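Local coordinates for putative short-chain dehydrogenase/reductase (Burkholderia xenovorans, PDB 5K9Z) that probably catalyses NAD(P)-dependent oxidation of CH-OH groups or reduction of the corresponding carbonyls, as a member of the short-chain dehydrogenase/reductase family, at the interface of chains A and B. Sequence-based numbering; all coordinates share one arbitrary frame. Chains: chain A/B, Putative short-chain dehydrogenase/reductase.

Contacts 1 and 2 illustrate reciprocal tail exchange between two copies of one protein. Their C-alpha centres lie about 43 Å apart, and the strand pairing in one is the two-fold twin of that in the other. In contact 1 the C-terminal strand 271-273 of chain A pairs with strand 100-102 of chain B; contact 2 shows the twin pairing with the chains exchanged, centred on A:Tyr102 and B:Gly271. Contact 1 follows the tail through to its methionine and helix 195-199 of the partner, whereas contact 2 extends towards B:Arg268 and the 3-10 helix 105-107. Each subunit thus both gives and receives a tail, which would tie the two together.

Contact 1: the interface of chains A and B. Residues chain A 265, 269, 271-273; chain B 99-102, 198-199.
The ring of B:Tyr102 lies against the backbone of A:Gly271, whose amide N stands above one ring face, displaced towards the rim. CE1 of the ring comes 3.5 Å from CA of A:Gly271. A chi1 of 72° sets CG of B:Tyr102 between its own backbone N and carbonyl carbon, which turns the ring back over the incoming strand. At the ring's far end, the phenol OH is joined through a water to the carbonyl oxygen of A:Pro269.

A:Met273 crosses B:Tyr102 at about a right angle, and its terminal methyl CE lies on the opposite side of the ring plane from A:Gly271, 3.7 Å from ring atom CD1 of the tyrosine. The bend at chi3 (-108°) turns that methyl towards the tyrosine, where it also meets CG1 of B:Val99 and the tip of B:Met199. The sulphur SD of A:Met273 lies near the carbonyl oxygen of B:Met198. Both A:Met273 and B:Met199 are poorly ordered, so the fine detail of this thioether cluster is uncertain. Nearby, the sulphur of B:Met198 meets CE1 at the rim of A:Phe265 at 3.6 Å, the two side chains being nearly perpendicular.

A:Phe272 points to the other side of its strand and offers one ring face to CA of B:Gly100, 4.0 Å from the ring centroid.

Backbone pairing holds these groups in register. The amide N of A:Gly271 donates to the carbonyl O of B:Tyr102 at 2.9 Å, with a return bond from B:Tyr102 N to A:Gly271 O. A:Met273 N donates to B:Gly100 O, also at 2.9 Å and nearly straight at the hydrogen (176°). Waters link A:Met273 O to B:Val99 N and A:Gly271 O to B:Tyr102 O.

In the fold, strand 271-273 of the C-terminal tail, which follows helix 259-266, runs antiparallel to strand 100-102 of the partner, beside its helix 195-199.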
loop_
_atom_site.group_PDB
_atom_site.type_symbol
_atom_site.label_atom_id
_atom_site.label_comp_id
_atom_site.label_asym_id
_atom_site.label_seq_id
_atom_site.Cartn_x
_atom_site.Cartn_y
_atom_site.Cartn_z
ATOM N N PHE A 265 4.308 -10.412 17.145
ATOM C CA PHE A 265 5.688 -10.495 16.712
ATOM C C PHE A 265 6.615 -9.653 17.570
ATOM O O PHE A 265 7.734 -10.081 17.876
ATOM C CB PHE A 265 5.822 -10.003 15.245
ATOM C CG PHE A 265 4.821 -10.600 14.286
ATOM C CD1 PHE A 265 4.982 -11.895 13.795
ATOM C CD2 PHE A 265 3.726 -9.851 13.847
ATOM C CE1 PHE A 265 4.072 -12.435 12.913
ATOM C CE2 PHE A 265 2.814 -10.392 12.975
ATOM C CZ PHE A 265 2.984 -11.689 12.507
ATOM N N PRO A 269 10.047 -11.202 24.325
ATOM C CA PRO A 269 11.507 -11.161 24.522
ATOM C C PRO A 269 12.228 -11.403 23.200
ATOM O O PRO A 269 11.901 -12.331 22.455
ATOM C CB PRO A 269 11.763 -12.289 25.532
ATOM C CG PRO A 269 10.457 -12.406 26.280
ATOM C CD PRO A 269 9.383 -12.122 25.263
ATOM N N GLY A 271 14.212 -12.633 20.300
ATOM C CA GLY A 271 14.671 -13.982 20.043
ATOM C C GLY A 271 15.021 -14.197 18.590
ATOM O O GLY A 271 15.033 -13.249 17.804
ATOM N N PHE A 272 15.310 -15.436 18.212
ATOM C CA PHE A 272 15.715 -15.701 16.842
ATOM C C PHE A 272 15.173 -17.062 16.441
ATOM O O PHE A 272 15.423 -18.056 17.126
ATOM C CB PHE A 272 17.247 -15.636 16.714
ATOM C CG PHE A 272 17.743 -15.690 15.294
ATOM C CD1 PHE A 272 17.919 -16.904 14.648
ATOM C CD2 PHE A 272 18.032 -14.520 14.606
ATOM C CE1 PHE A 272 18.377 -16.950 13.336
ATOM C CE2 PHE A 272 18.496 -14.554 13.300
ATOM C CZ PHE A 272 18.665 -15.773 12.661
ATOM N N MET A 273 14.417 -17.099 15.351
ATOM C CA MET A 273 13.899 -18.341 14.790
ATOM C C MET A 273 14.773 -18.760 13.615
ATOM O O MET A 273 14.808 -18.071 12.590
ATOM C CB MET A 273 12.458 -18.165 14.315
ATOM C CG MET A 273 11.451 -17.833 15.384
ATOM S SD MET A 273 9.804 -17.719 14.639
ATOM C CE MET A 273 9.500 -15.957 14.696
ATOM N N VAL B 99 12.577 -16.883 8.894
ATOM C CA VAL B 99 12.013 -15.709 9.554
ATOM C C VAL B 99 13.088 -14.890 10.264
ATOM O O VAL B 99 13.182 -13.668 10.071
ATOM C CB VAL B 99 10.889 -16.102 10.545
ATOM C CG1 VAL B 99 10.313 -14.854 11.208
ATOM C CG2 VAL B 99 9.800 -16.870 9.826
ATOM N N GLY B 100 13.857 -15.533 11.144
ATOM C CA GLY B 100 14.974 -14.877 11.813
ATOM C C GLY B 100 14.566 -14.141 13.081
ATOM O O GLY B 100 13.819 -14.675 13.922
ATOM N N ALA B 101 15.055 -12.914 13.220
ATOM C CA ALA B 101 14.888 -12.182 14.467
ATOM C C ALA B 101 13.434 -11.799 14.698
ATOM O O ALA B 101 12.720 -11.390 13.774
ATOM C CB ALA B 101 15.757 -10.927 14.450
ATOM N N TYR B 102 12.985 -11.917 15.940
ATOM C CA TYR B 102 11.648 -11.450 16.282
ATOM C C TYR B 102 11.709 -10.884 17.694
ATOM O O TYR B 102 12.731 -10.991 18.386
ATOM C CB TYR B 102 10.577 -12.562 16.195
ATOM C CG TYR B 102 10.750 -13.521 17.320
ATOM C CD1 TYR B 102 11.758 -14.477 17.281
ATOM C CD2 TYR B 102 9.969 -13.412 18.478
ATOM C CE1 TYR B 102 11.976 -15.333 18.354
ATOM C CE2 TYR B 102 10.184 -14.259 19.562
ATOM C CZ TYR B 102 11.202 -15.217 19.490
ATOM O OH TYR B 102 11.443 -16.070 20.557
ATOM N N MET B 198 5.083 -19.055 11.220
ATOM C CA MET B 198 6.429 -18.583 11.526
ATOM C C MET B 198 7.027 -19.328 12.707
ATOM O O MET B 198 8.186 -19.756 12.655
ATOM C CB MET B 198 6.400 -17.089 11.813
ATOM C CG MET B 198 6.079 -16.260 10.598
ATOM S SD MET B 198 6.337 -14.530 10.970
ATOM C CE MET B 198 5.751 -13.789 9.446
ATOM N N MET B 199 6.246 -19.489 13.780
ATOM C CA MET B 199 6.720 -19.963 15.075
ATOM C C MET B 199 6.596 -21.469 15.249
ATOM O O MET B 199 7.495 -22.101 15.822
ATOM C CB MET B 199 5.940 -19.284 16.207
ATOM C CG MET B 199 6.106 -17.786 16.269
ATOM S SD MET B 199 7.184 -17.280 17.615
ATOM C CE MET B 199 6.975 -15.498 17.498
HETATM O O HOH W 1 10.391 -14.576 22.772
HETATM O O HOH W 2 15.672 -10.350 18.080
HETATM O O HOH W 3 13.393 -19.053 10.640
#

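Contact 2: the interface of chains A and B. Residues chain A 102-104, 107; chain B 268-271.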
loop_
_atom_site.group_PDB
_atom_site.type_symbol
_atom_site.label_atom_id
_atom_site.label_comp_id
_atom_site.label_asym_id
_atom_site.label_seq_id
_atom_site.Cartn_x
_atom_site.Cartn_y
_atom_site.Cartn_z
ATOM N N TYR A 102 -24.861 3.731 3.324
ATOM C CA TYR A 102 -24.264 2.666 4.134
ATOM C C TYR A 102 -25.056 1.371 3.971
ATOM O O TYR A 102 -26.184 1.350 3.452
ATOM C CB TYR A 102 -24.161 3.077 5.622
ATOM C CG TYR A 102 -25.495 3.357 6.274
ATOM C CD1 TYR A 102 -26.312 2.333 6.734
ATOM C CD2 TYR A 102 -25.943 4.668 6.414
ATOM C CE1 TYR A 102 -27.538 2.612 7.320
ATOM C CE2 TYR A 102 -27.162 4.957 6.985
ATOM C CZ TYR A 102 -27.958 3.931 7.443
ATOM O OH TYR A 102 -29.177 4.241 8.015
ATOM N N GLY A 103 -24.462 0.284 4.453
ATOM C CA GLY A 103 -25.034 -1.050 4.318
ATOM C C GLY A 103 -24.482 -1.813 3.120
ATOM O O GLY A 103 -23.518 -1.408 2.473
ATOM N N SER A 104 -25.126 -2.948 2.834
ATOM C CA SER A 104 -24.608 -3.927 1.881
ATOM C C SER A 104 -24.580 -3.405 0.446
ATOM O O SER A 104 -25.503 -2.722 -0.009
ATOM C CB SER A 104 -25.448 -5.198 1.931
ATOM O OG SER A 104 -25.013 -6.095 0.928
ATOM N N GLU A 107 -27.655 -4.065 -1.738
ATOM C CA GLU A 107 -28.904 -3.328 -1.582
ATOM C C GLU A 107 -28.720 -1.819 -1.692
ATOM O O GLU A 107 -29.646 -1.067 -1.385
ATOM C CB GLU A 107 -29.560 -3.675 -0.236
ATOM C CG GLU A 107 -29.905 -5.149 -0.060
ATOM C CD GLU A 107 -30.959 -5.623 -1.036
ATOM O OE1 GLU A 107 -31.959 -4.904 -1.234
ATOM O OE2 GLU A 107 -30.784 -6.716 -1.615
ATOM N N ARG B 268 -24.836 -4.173 7.669
ATOM C CA ARG B 268 -25.971 -3.461 8.220
ATOM C C ARG B 268 -27.034 -3.266 7.132
ATOM O O ARG B 268 -26.731 -3.304 5.932
ATOM C CB ARG B 268 -25.512 -2.116 8.790
ATOM N N PRO B 269 -28.295 -3.077 7.519
ATOM C CA PRO B 269 -29.320 -2.767 6.510
ATOM C C PRO B 269 -28.957 -1.504 5.737
ATOM O O PRO B 269 -28.509 -0.510 6.310
ATOM C CB PRO B 269 -30.604 -2.593 7.332
ATOM C CG PRO B 269 -30.184 -2.595 8.790
ATOM C CD PRO B 269 -28.871 -3.303 8.857
ATOM N N ALA B 270 -29.100 -1.572 4.417
ATOM C CA ALA B 270 -28.785 -0.432 3.563
ATOM C C ALA B 270 -29.561 0.809 3.991
ATOM O O ALA B 270 -30.766 0.748 4.243
ATOM C CB ALA B 270 -29.083 -0.760 2.102
ATOM N N GLY B 271 -28.848 1.925 4.124
ATOM C CA GLY B 271 -29.453 3.190 4.501
ATOM C C GLY B 271 -28.681 4.365 3.939
ATOM O O GLY B 271 -27.731 4.178 3.171
HETATM O O HOH W 4 -27.082 2.272 0.841
#
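A:Tyr102 and B:Gly271 meet through a reciprocal pair of backbone hydrogen bonds, a compact example of an antiparallel bridge formed between subunits. The amide N of A:Tyr102 donates to the carbonyl O of B:Gly271 at 2.9 Å, and the amide N of B:Gly271 donates back to the carbonyl O of A:Tyr102 at 2.8 Å. Both bonds are fairly straight.

Water adds a second link between the same two residues. One molecule bridges A:Tyr102 O and B:Gly271 O, giving the tyrosine carbonyl a partner besides the glycine amide.

Ring packing accompanies the bridge. The aromatic face of A:Tyr102 covers the glycine backbone: B:Gly271 C is 3.6 Å from the ring centroid and lies towards the rim, while CA of the same glycine is 3.4 Å from ring atom CZ. With chi1 at 62°, CG sits between the backbone N and the carbonyl carbon of A:Tyr102, which brings the ring over the partner's glycine. Its CE1 atom also approaches the carbonyl oxygen of B:Pro269, along one margin of the ring.

The remaining contacts are van der Waals in character and reach beyond the paired strands. The methyl CB of B:Ala270 meets CB of A:Glu107 at 3.8 Å and also lies near that residue's backbone carbonyl oxygen. Here the glutamate contributes its first side-chain carbon and its backbone to the contact. A:Gly103 places its CA beside CA of B:Ala270 and close to the carbonyl oxygen of B:Arg268, whose side chain is incomplete in the model.

Together these interactions dock the start of the C-terminal strand of chain B on chain A. Repeated by symmetry at the other end of the dimer, the arrangement is likely to stabilise the two-subunit assembly, although the structure alone does not show that this dimer forms in solution.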